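Local coordinates for alpha-ketoglutarate-dependent 2,4-dichlorophenoxyacetate dioxygenase (Bradyrhizobium diazoefficiens, PDB 5BKE), which probably oxidises aryloxyalkanoate herbicides such as 2,4-dichlorophenoxyacetate, acting as a metal-dependent dioxygenase that consumes 2-oxoglutarate, at residues Lys126-Ser131 with Met277-Val282; Gln64-Arg69 with Ser116-Arg121; Gln48-Glu53 with His252-Trp257. All blocks are in the same frame, centred on the assembly; numbering follows the deposited sequence.

Contact 1: residues Lys126-Ser131 with Met277-Val282; sequences KFSLLS and MRRATV. With OGA (N-oxalylglycine), chain O.
Arg-279 and Leu-130 face each other as an antiparallel non-hydrogen-bonded pair, and both turn toward N-oxalylglycine, a 2-oxoglutarate analogue. Arg-279 NH1 donates to ligand atom O1 over 2.8 Å, which suits a cation meeting a carboxylate. Leu-130 supplies apolar walls instead: its CD1 lies 3.8 Å from ligand O2, while CD2 approaches the other end of the ligand at O4. Where the two side chains meet, Leu-130 CD1 packs on Arg-279 CB at 3.9 Å.

The arginine chain is extended to CD and then bends (chi3 91°), bringing NE toward Thr-281. There NE and NH2 grip one atom side-on, with Thr-281 OG1 2.9 Å from NE and close to the guanidinium plane, which should limit rotation of the group. Thr-281 OG1 has a second partner in Asn-86. Over one guanidinium face sits Ser-128 OG, itself hydrogen-bonded to the metal ligand Asp-117. Leu-130 is backed by Met-277, whose side chain crosses that of Leu-130 at about a right angle and brings CE to 4.0 Å from Leu-130 CD2.

On the opposite face, which also carries Ser-131 and Arg-278, Leu-129 CB meets Ala-280 CB at 4.3 Å. Leu-129 CD1 also reaches Val-282 CG2, 4.1 Å away. Six backbone hydrogen bonds join the segments, whose strands run at 156° to each other. Helix 52-59 packs on the face of Leu-129, Ala-280 and Ser-131. Strand 254-258 flanks 127-132, and on the other side the outermost strand 86-87 flanks 276-281.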
loop_
_atom_site.group_PDB
_atom_site.type_symbol
_atom_site.label_atom_id
_atom_site.label_comp_id
_atom_site.label_asym_id
_atom_site.label_seq_id
_atom_site.Cartn_x
_atom_site.Cartn_y
_atom_site.Cartn_z
ATOM N N LYS C 126 38.596 16.681 5.322
ATOM C CA LYS C 126 37.254 16.999 4.883
ATOM C C LYS C 126 37.225 17.008 3.339
ATOM O O LYS C 126 36.939 15.973 2.725
ATOM C CB LYS C 126 36.826 18.339 5.492
ATOM C CG LYS C 126 35.344 18.650 5.404
ATOM C CD LYS C 126 35.041 19.968 6.099
ATOM C CE LYS C 126 33.831 20.659 5.479
ATOM N NZ LYS C 126 33.526 21.968 6.122
ATOM N N PHE C 127 37.561 18.143 2.717
ATOM C CA PHE C 127 37.543 18.254 1.247
ATOM C C PHE C 127 38.938 18.210 0.657
ATOM O O PHE C 127 39.893 18.737 1.252
ATOM C CB PHE C 127 36.864 19.550 0.769
ATOM C CG PHE C 127 35.416 19.701 1.188
ATOM C CD1 PHE C 127 34.635 18.602 1.564
ATOM C CD2 PHE C 127 34.821 20.959 1.160
ATOM C CE1 PHE C 127 33.307 18.765 1.934
ATOM C CE2 PHE C 127 33.483 21.128 1.522
ATOM C CZ PHE C 127 32.730 20.029 1.918
ATOM N N SER C 128 39.043 17.588 -0.509
ATOM C CA SER C 128 40.216 17.689 -1.369
ATOM C C SER C 128 39.847 18.354 -2.691
ATOM O O SER C 128 38.796 18.053 -3.278
ATOM C CB SER C 128 40.791 16.314 -1.651
ATOM O OG SER C 128 41.204 15.660 -0.467
ATOM N N LEU C 129 40.718 19.240 -3.168
ATOM C CA LEU C 129 40.443 20.037 -4.374
ATOM C C LEU C 129 41.575 19.890 -5.389
ATOM O O LEU C 129 42.681 20.380 -5.154
ATOM C CB LEU C 129 40.246 21.512 -4.010
ATOM C CG LEU C 129 39.098 21.902 -3.078
ATOM C CD1 LEU C 129 39.387 21.672 -1.598
ATOM C CD2 LEU C 129 38.766 23.360 -3.326
ATOM N N LEU C 130 41.288 19.239 -6.519
ATOM C CA LEU C 130 42.314 18.900 -7.509
ATOM C C LEU C 130 42.219 19.697 -8.813
ATOM O O LEU C 130 41.191 19.677 -9.507
ATOM C CB LEU C 130 42.304 17.396 -7.790
ATOM C CG LEU C 130 43.509 16.783 -8.507
ATOM C CD1 LEU C 130 44.762 16.919 -7.658
ATOM C CD2 LEU C 130 43.250 15.320 -8.825
ATOM N N SER C 131 43.316 20.384 -9.132
ATOM C CA SER C 131 43.419 21.232 -10.315
ATOM C C SER C 131 44.362 20.607 -11.345
ATOM O O SER C 131 45.455 20.150 -11.002
ATOM C CB SER C 131 43.885 22.621 -9.898
ATOM O OG SER C 131 44.211 23.436 -10.999
ATOM N N MET C 277 49.339 17.823 -11.555
ATOM C CA MET C 277 48.095 17.831 -10.789
ATOM C C MET C 277 48.411 18.327 -9.378
ATOM O O MET C 277 49.341 17.823 -8.726
ATOM C CB MET C 277 47.464 16.426 -10.737
ATOM C CG MET C 277 47.290 15.720 -12.079
ATOM S SD MET C 277 46.148 16.539 -13.224
ATOM C CE MET C 277 44.571 16.156 -12.456
ATOM N N ARG C 278 47.644 19.316 -8.925
ATOM C CA ARG C 278 47.890 20.006 -7.652
ATOM C C ARG C 278 46.621 20.039 -6.794
ATOM O O ARG C 278 45.542 20.364 -7.286
ATOM C CB ARG C 278 48.402 21.425 -7.906
ATOM C CG ARG C 278 49.531 21.505 -8.925
ATOM C CD ARG C 278 50.093 22.903 -9.052
ATOM N NE ARG C 278 51.098 22.953 -10.105
ATOM C CZ ARG C 278 51.755 24.044 -10.499
ATOM N NH1 ARG C 278 51.534 25.231 -9.935
ATOM N NH2 ARG C 278 52.646 23.941 -11.479
ATOM N N ARG C 279 46.776 19.706 -5.514
ATOM C CA ARG C 279 45.661 19.519 -4.573
ATOM C C ARG C 279 45.691 20.527 -3.413
ATOM O O ARG C 279 46.742 20.770 -2.834
ATOM C CB ARG C 279 45.678 18.078 -4.018
ATOM C CG ARG C 279 44.419 17.657 -3.262
ATOM C CD ARG C 279 44.522 16.238 -2.721
ATOM N NE ARG C 279 45.064 16.212 -1.365
ATOM C CZ ARG C 279 45.529 15.133 -0.729
ATOM N NH1 ARG C 279 45.549 13.936 -1.305
ATOM N NH2 ARG C 279 45.988 15.257 0.512
ATOM N N ALA C 280 44.544 21.118 -3.097
ATOM C CA ALA C 280 44.358 21.786 -1.806
ATOM C C ALA C 280 43.555 20.854 -0.901
ATOM O O ALA C 280 42.608 20.187 -1.359
ATOM C CB ALA C 280 43.655 23.123 -1.969
ATOM N N THR C 281 43.941 20.796 0.369
ATOM C CA THR C 281 43.270 19.924 1.343
ATOM C C THR C 281 42.750 20.712 2.542
ATOM O O THR C 281 43.495 21.465 3.178
ATOM C CB THR C 281 44.171 18.759 1.794
ATOM O OG1 THR C 281 44.837 18.215 0.651
ATOM C CG2 THR C 281 43.339 17.654 2.425
ATOM N N VAL C 282 41.460 20.542 2.815
ATOM C CA VAL C 282 40.809 21.172 3.956
ATOM C C VAL C 282 40.805 20.166 5.092
ATOM O O VAL C 282 40.304 19.043 4.925
ATOM C CB VAL C 282 39.364 21.599 3.636
ATOM C CG1 VAL C 282 38.713 22.284 4.838
ATOM C CG2 VAL C 282 39.334 22.508 2.419
HETATM C C1 OGA O . 44.706 13.043 -4.713
HETATM C C2 OGA O . 44.632 11.925 -5.628
HETATM C C4 OGA O . 44.677 11.214 -7.982
HETATM C C5 OGA O . 45.061 11.892 -9.268
HETATM O O1 OGA O . 44.312 12.851 -3.537
HETATM O O2 OGA O . 45.114 14.145 -5.145
HETATM O "O2'" OGA O . 44.586 10.793 -5.156
HETATM O O3 OGA O . 46.188 12.437 -9.310
HETATM N N1 OGA O . 44.581 12.207 -6.922
HETATM O O4 OGA O . 44.244 11.893 -10.217
#

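Contact 2: residues Gln64-Arg69 with Ser116-Arg121; sequences QREDAR and SDSSFR. With MN (manganese (II) ion), chain N; OGA (N-oxalylglycine), chain O.
Arg-121 reaches across to the loop Gln-64 to Arg-69 and meets four consecutive residues of it, Glu-66 through Arg-69. From CB the chain sets out with CG anti to the carbonyl carbon (chi1 -60°) and stays extended as far as NE. CD passes the carboxylate of Glu-66, 3.6 Å from OE2. NE then forms a rather long salt bridge, 3.4 Å to Glu-66 OE1; carboxylate and guanidinium planes are 62° apart, so the two groups do not meet in a coplanar, bidentate way.

At the tip the guanidinium lies between two unlike neighbours: Asp-67 O stands over one face, and over the opposite face is Phe-120 CE1, 3.8 Å above the plane near the rim. The outer nitrogens find backbone carbonyls. NH1 donates to Arg-69 O at 2.9 Å, nearly straight (162°) and close to the guanidinium plane, whereas NH2 makes only a weak bond to Ala-68 O at 3.2 Å. Arginine suits this place because one flat cation can serve a carboxylate and two backbone carbonyls of an irregular loop.

Glu-66 OE1 has another donor. In one of the two conformers of Ser-118, OG lies 2.7 Å from Glu-66 OE1 on its syn side and donates to it; the bond need not hold in the other. Ser-118 has a left-handed backbone in the third position of a type II turn and opens the type I turn that ends at Arg-121.

Next to it, Asp-117 OD1 binds manganese at 2.1 Å, together with His-115, His-264 and the ligand's O1 and O2'. This is the two-histidine, one-carboxylate facial triad, with its HxD sequence, characteristic of 2-oxoglutarate-dependent oxygenases.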
loop_
_atom_site.group_PDB
_atom_site.type_symbol
_atom_site.label_atom_id
_atom_site.label_comp_id
_atom_site.label_asym_id
_atom_site.label_seq_id
_atom_site.Cartn_x
_atom_site.Cartn_y
_atom_site.Cartn_z
ATOM N N GLN C 64 39.989 25.043 7.231
ATOM C CA GLN C 64 41.403 25.386 7.361
ATOM C C GLN C 64 42.251 24.388 6.577
ATOM O O GLN C 64 41.789 23.284 6.286
ATOM C CB GLN C 64 41.811 25.411 8.840
ATOM C CG GLN C 64 41.088 26.474 9.658
ATOM C CD GLN C 64 41.629 26.626 11.069
ATOM O OE1 GLN C 64 41.019 26.147 12.021
ATOM N NE2 GLN C 64 42.778 27.304 11.213
ATOM N N ARG C 65 43.477 24.781 6.230
ATOM C CA ARG C 65 44.472 23.881 5.629
ATOM C C ARG C 65 44.730 22.673 6.522
ATOM O O ARG C 65 44.894 22.818 7.742
ATOM C CB ARG C 65 45.831 24.585 5.470
ATOM C CG ARG C 65 45.997 25.531 4.294
ATOM C CD ARG C 65 47.306 26.323 4.438
ATOM N NE ARG C 65 47.293 27.647 3.787
ATOM C CZ ARG C 65 46.745 28.747 4.305
ATOM N NH1 ARG C 65 46.129 28.717 5.487
ATOM N NH2 ARG C 65 46.788 29.888 3.623
ATOM N N GLU C 66 44.778 21.492 5.915
ATOM C CA GLU C 66 45.333 20.326 6.580
ATOM C C GLU C 66 46.861 20.432 6.617
ATOM O O GLU C 66 47.505 20.680 5.587
ATOM C CB GLU C 66 44.915 19.023 5.895
ATOM C CG GLU C 66 45.149 17.804 6.777
ATOM C CD GLU C 66 44.774 16.483 6.123
ATOM O OE1 GLU C 66 45.439 16.073 5.141
ATOM O OE2 GLU C 66 43.826 15.836 6.623
ATOM N N ASP C 67 47.423 20.244 7.811
ATOM C CA ASP C 67 48.870 20.114 8.000
ATOM C C ASP C 67 49.418 18.902 7.221
ATOM O O ASP C 67 49.082 17.751 7.511
ATOM C CB ASP C 67 49.202 20.026 9.494
ATOM C CG ASP C 67 50.704 20.135 9.790
ATOM O OD1 ASP C 67 51.547 20.219 8.860
ATOM O OD2 ASP C 67 51.041 20.138 10.990
ATOM N N ALA C 68 50.255 19.202 6.227
ATOM C CA ALA C 68 50.830 18.221 5.305
ATOM C C ALA C 68 51.823 17.227 5.933
ATOM O O ALA C 68 51.985 16.120 5.412
ATOM C CB ALA C 68 51.474 18.935 4.121
ATOM N N ARG C 69 52.475 17.624 7.033
ATOM C CA ARG C 69 53.497 16.804 7.713
ATOM C C ARG C 69 53.019 15.399 8.104
ATOM O O ARG C 69 51.927 15.241 8.661
ATOM C CB ARG C 69 54.049 17.540 8.936
ATOM C CG ARG C 69 55.384 18.231 8.696
ATOM C CD ARG C 69 56.554 17.391 9.198
ATOM N NE ARG C 69 56.651 17.407 10.663
ATOM C CZ ARG C 69 57.376 16.563 11.399
ATOM N NH1 ARG C 69 58.096 15.597 10.829
ATOM N NH2 ARG C 69 57.377 16.687 12.722
ATOM N N SER C 116 40.610 7.024 0.544
ATOM C CA SER C 116 40.053 8.279 1.048
ATOM C C SER C 116 41.245 9.041 1.639
ATOM O O SER C 116 42.044 8.449 2.377
ATOM C CB SER C 116 38.987 7.976 2.105
ATOM O OG SER C 116 38.376 9.154 2.576
ATOM N N ASP C 117 41.396 10.320 1.293
ATOM C CA ASP C 117 42.632 11.048 1.610
ATOM C C ASP C 117 42.799 11.220 3.110
ATOM O O ASP C 117 41.813 11.512 3.831
ATOM C CB ASP C 117 42.678 12.439 0.962
ATOM C CG ASP C 117 42.857 12.403 -0.542
ATOM O OD1 ASP C 117 43.491 11.473 -1.086
ATOM O OD2 ASP C 117 42.365 13.353 -1.187
ATOM N N SER C 118 44.055 11.038 3.540
ATOM C CA SER C 118 44.468 11.238 4.933
ATOM C C SER C 118 43.679 10.393 5.942
ATOM O O SER C 118 43.506 10.796 7.102
ATOM C CB SER C 118 44.422 12.727 5.303
ATOM O OG SER C 118 45.415 13.457 4.606
ATOM N N SER C 119 43.198 9.227 5.505
ATOM C CA SER C 119 42.490 8.316 6.398
ATOM C C SER C 119 43.451 7.718 7.454
ATOM O O SER C 119 43.008 7.178 8.479
ATOM C CB SER C 119 41.721 7.242 5.604
ATOM O OG SER C 119 42.572 6.295 4.990
ATOM N N PHE C 120 44.758 7.838 7.180
ATOM C CA PHE C 120 45.862 7.521 8.112
ATOM C C PHE C 120 46.108 8.584 9.200
ATOM O O PHE C 120 47.057 8.460 9.972
ATOM C CB PHE C 120 47.166 7.286 7.324
ATOM C CG PHE C 120 47.527 8.418 6.404
ATOM C CD1 PHE C 120 48.146 9.581 6.898
ATOM C CD2 PHE C 120 47.233 8.341 5.036
ATOM C CE1 PHE C 120 48.457 10.638 6.041
ATOM C CE2 PHE C 120 47.554 9.393 4.172
ATOM C CZ PHE C 120 48.162 10.543 4.676
ATOM N N ARG C 121 45.280 9.630 9.247
ATOM C CA ARG C 121 45.366 10.670 10.282
ATOM C C ARG C 121 44.240 10.534 11.300
ATOM O O ARG C 121 43.112 10.192 10.915
ATOM C CB ARG C 121 45.291 12.070 9.675
ATOM C CG ARG C 121 46.386 12.394 8.685
ATOM C CD ARG C 121 46.342 13.871 8.330
ATOM N NE ARG C 121 47.250 14.153 7.222
ATOM C CZ ARG C 121 48.566 14.328 7.337
ATOM N NH1 ARG C 121 49.168 14.256 8.527
ATOM N NH2 ARG C 121 49.285 14.570 6.246
HETATM MN MN MN N . 43.911 10.967 -3.053
HETATM C C1 OGA O . 44.706 13.043 -4.713
HETATM C C2 OGA O . 44.632 11.925 -5.628
HETATM C C4 OGA O . 44.677 11.214 -7.982
HETATM C C5 OGA O . 45.061 11.892 -9.268
HETATM O O1 OGA O . 44.312 12.851 -3.537
HETATM O O2 OGA O . 45.114 14.145 -5.145
HETATM O "O2'" OGA O . 44.586 10.793 -5.156
HETATM O O3 OGA O . 46.188 12.437 -9.310
HETATM N N1 OGA O . 44.581 12.207 -6.922
HETATM O O4 OGA O . 44.244 11.893 -10.217
#

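Contact 3: residues Gln48-Glu53 with His252-Trp257; sequences QDITDE and HDLVMW. With OGA (N-oxalylglycine), chain O.
His-252 has the carboxylate of Asp-49 stacked on one face, the two planes only 6° apart. Asp-49 CB also lies over this face, 3.9 Å from the ring centroid, as a CH-pi contact, and the side chains run side by side in the same direction. Asp-49 OD1 comes to 3.4 Å from His-252 NE2, but from above the ring, where the angle is too poor for a hydrogen bond. Asp-49 is the centre of an inverse gamma turn, in the link leading to helix 52-59; His-252 precedes strand 254-258, part of the main sheet of the cupin-like double-stranded beta-helix fold. The second flat group, Trp-257, near the C-terminal end of that strand, brings its edge to the ligand, with CZ2 3.5 Å from N-oxalylglycine O1.

Beside the stack, Gln-48 N donates to His-252 O over 2.7 Å. A water lies 2.7 Å from Gln-48 O and 2.8 Å from Asp-253 O and can donate to either, though it has more acceptors nearby than protons to give.

Ile-50 closes the gamma turn, ahead of Thr-51, the N-cap of helix 52-59, and its side-chain end comes toward Leu-254, as suits a branched apolar residue beside a buried strand. Its CG1 takes the crowded position between the backbone N and the carbonyl carbon (chi1 54°). Beyond it the chain crosses Leu-254 at about a right angle, Ile-50 CD1 meeting Leu-254 CD1 at 3.6 Å.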
loop_
_atom_site.group_PDB
_atom_site.type_symbol
_atom_site.label_atom_id
_atom_site.label_comp_id
_atom_site.label_asym_id
_atom_site.label_seq_id
_atom_site.Cartn_x
_atom_site.Cartn_y
_atom_site.Cartn_z
ATOM N N GLN C 48 38.819 26.329 -15.106
ATOM C CA GLN C 48 39.208 27.097 -13.930
ATOM C C GLN C 48 40.721 27.269 -13.927
ATOM O O GLN C 48 41.442 26.537 -13.245
ATOM C CB GLN C 48 38.678 26.454 -12.643
ATOM C CG GLN C 48 37.159 26.320 -12.569
ATOM C CD GLN C 48 36.400 27.641 -12.602
ATOM O OE1 GLN C 48 36.908 28.686 -12.197
ATOM N NE2 GLN C 48 35.160 27.592 -13.087
ATOM N N ASP C 49 41.173 28.226 -14.739
ATOM C CA ASP C 49 42.589 28.536 -14.934
ATOM C C ASP C 49 43.069 29.349 -13.737
ATOM O O ASP C 49 43.085 30.589 -13.759
ATOM C CB ASP C 49 42.780 29.306 -16.251
ATOM C CG ASP C 49 44.248 29.549 -16.610
ATOM O OD1 ASP C 49 45.168 29.098 -15.892
ATOM O OD2 ASP C 49 44.474 30.209 -17.647
ATOM N N ILE C 50 43.452 28.633 -12.691
ATOM C CA ILE C 50 43.712 29.249 -11.388
ATOM C C ILE C 50 45.188 29.107 -10.980
ATOM O O ILE C 50 45.877 28.189 -11.437
ATOM C CB ILE C 50 42.771 28.664 -10.303
ATOM C CG1 ILE C 50 42.876 27.121 -10.273
ATOM C CG2 ILE C 50 41.337 29.166 -10.520
ATOM C CD1 ILE C 50 42.058 26.439 -9.199
ATOM N N THR C 51 45.660 30.036 -10.152
ATOM C CA THR C 51 46.970 29.928 -9.495
ATOM C C THR C 51 46.845 29.057 -8.237
ATOM O O THR C 51 45.740 28.809 -7.758
ATOM C CB THR C 51 47.525 31.309 -9.088
ATOM O OG1 THR C 51 46.648 31.908 -8.131
ATOM C CG2 THR C 51 47.670 32.242 -10.299
ATOM N N ASP C 52 47.974 28.602 -7.708
ATOM C CA ASP C 52 48.013 27.863 -6.447
ATOM C C ASP C 52 47.343 28.632 -5.315
ATOM O O ASP C 52 46.547 28.069 -4.566
ATOM C CB ASP C 52 49.460 27.536 -6.064
ATOM C CG ASP C 52 50.055 26.417 -6.899
ATOM O OD1 ASP C 52 49.443 26.006 -7.920
ATOM O OD2 ASP C 52 51.145 25.938 -6.534
ATOM N N GLU C 53 47.641 29.922 -5.221
ATOM C CA GLU C 53 47.030 30.794 -4.223
ATOM C C GLU C 53 45.513 30.955 -4.393
ATOM O O GLU C 53 44.773 30.917 -3.398
ATOM C CB GLU C 53 47.733 32.153 -4.184
ATOM C CG GLU C 53 49.145 32.072 -3.599
ATOM C CD GLU C 53 49.866 33.416 -3.498
ATOM O OE1 GLU C 53 49.564 34.351 -4.280
ATOM O OE2 GLU C 53 50.757 33.533 -2.625
ATOM N N HIS C 252 42.724 22.628 -17.042
ATOM C CA HIS C 252 42.101 23.542 -16.067
ATOM C C HIS C 252 40.758 23.092 -15.466
ATOM O O HIS C 252 40.002 23.925 -14.963
ATOM C CB HIS C 252 41.997 24.984 -16.601
ATOM C CG HIS C 252 43.282 25.528 -17.145
ATOM N ND1 HIS C 252 43.337 26.294 -18.289
ATOM C CD2 HIS C 252 44.560 25.411 -16.708
ATOM C CE1 HIS C 252 44.590 26.635 -18.529
ATOM N NE2 HIS C 252 45.352 26.110 -17.586
ATOM N N ASP C 253 40.464 21.791 -15.491
ATOM C CA ASP C 253 39.392 21.259 -14.643
ATOM C C ASP C 253 39.774 21.466 -13.170
ATOM O O ASP C 253 40.966 21.447 -12.823
ATOM C CB ASP C 253 39.209 19.761 -14.846
ATOM C CG ASP C 253 38.372 19.406 -16.062
ATOM O OD1 ASP C 253 37.787 20.298 -16.719
ATOM O OD2 ASP C 253 38.307 18.185 -16.348
ATOM N N LEU C 254 38.768 21.679 -12.326
ATOM C CA LEU C 254 38.915 21.484 -10.885
ATOM C C LEU C 254 37.845 20.506 -10.430
ATOM O O LEU C 254 36.653 20.759 -10.608
ATOM C CB LEU C 254 38.842 22.801 -10.089
ATOM C CG LEU C 254 39.121 22.653 -8.573
ATOM C CD1 LEU C 254 40.041 23.742 -8.047
ATOM C CD2 LEU C 254 37.859 22.550 -7.713
ATOM N N VAL C 255 38.291 19.395 -9.856
ATOM C CA VAL C 255 37.404 18.415 -9.243
ATOM C C VAL C 255 37.663 18.414 -7.738
ATOM O O VAL C 255 38.814 18.326 -7.288
ATOM C CB VAL C 255 37.565 17.001 -9.861
ATOM C CG1 VAL C 255 36.612 16.008 -9.220
ATOM C CG2 VAL C 255 37.300 17.046 -11.366
ATOM N N MET C 256 36.586 18.548 -6.970
ATOM C CA MET C 256 36.660 18.528 -5.510
ATOM C C MET C 256 35.740 17.471 -4.930
ATOM O O MET C 256 34.624 17.258 -5.427
ATOM C CB MET C 256 36.403 19.909 -4.903
ATOM C CG MET C 256 35.021 20.499 -5.111
ATOM S SD MET C 256 34.835 22.170 -4.435
ATOM C CE MET C 256 35.241 21.947 -2.695
ATOM N N TRP C 257 36.219 16.785 -3.900
ATOM C CA TRP C 257 35.477 15.673 -3.330
ATOM C C TRP C 257 35.433 15.707 -1.808
ATOM O O TRP C 257 36.352 16.246 -1.159
ATOM C CB TRP C 257 35.998 14.327 -3.856
ATOM C CG TRP C 257 37.449 14.033 -3.558
ATOM C CD1 TRP C 257 37.947 13.398 -2.447
ATOM C CD2 TRP C 257 38.582 14.329 -4.393
ATOM N NE1 TRP C 257 39.311 13.300 -2.532
ATOM C CE2 TRP C 257 39.733 13.856 -3.713
ATOM C CE3 TRP C 257 38.740 14.962 -5.639
ATOM C CZ2 TRP C 257 41.027 13.988 -4.237
ATOM C CZ3 TRP C 257 40.027 15.090 -6.169
ATOM C CH2 TRP C 257 41.154 14.610 -5.462
HETATM C C1 OGA O . 44.706 13.043 -4.713
HETATM C C2 OGA O . 44.632 11.925 -5.628
HETATM C C4 OGA O . 44.677 11.214 -7.982
HETATM C C5 OGA O . 45.061 11.892 -9.268
HETATM O O1 OGA O . 44.312 12.851 -3.537
HETATM O O2 OGA O . 45.114 14.145 -5.145
HETATM O "O2'" OGA O . 44.586 10.793 -5.156
HETATM O O3 OGA O . 46.188 12.437 -9.310
HETATM N N1 OGA O . 44.581 12.207 -6.922
HETATM O O4 OGA O . 44.244 11.893 -10.217
HETATM O O HOH W 1 41.811 24.022 -12.241
#

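Contacts 1 and 3 share the seven-stranded mixed sheet, their centres about 9 Å apart: strand 127-132 of contact 1 pairs with strand 254-258 of contact 3. Along the chain the order is 48-53, 64-69, 116-121, 126-131, 252-257 and 277-282, so contacts 1 and 3 interlace, while contact 2 is complete before contact 1 begins. Contact 2 lies in loops at one end of the sheet, its centre about 11 Å from contact 1 and 19 Å from contact 3. A probable backbone bond from Glu-66 N to Thr-281 O joins contact 2 to strand 276-281. Segments of all three contacts thus carry pocket residues, although the pairing of contact 3 itself lies away from the metal.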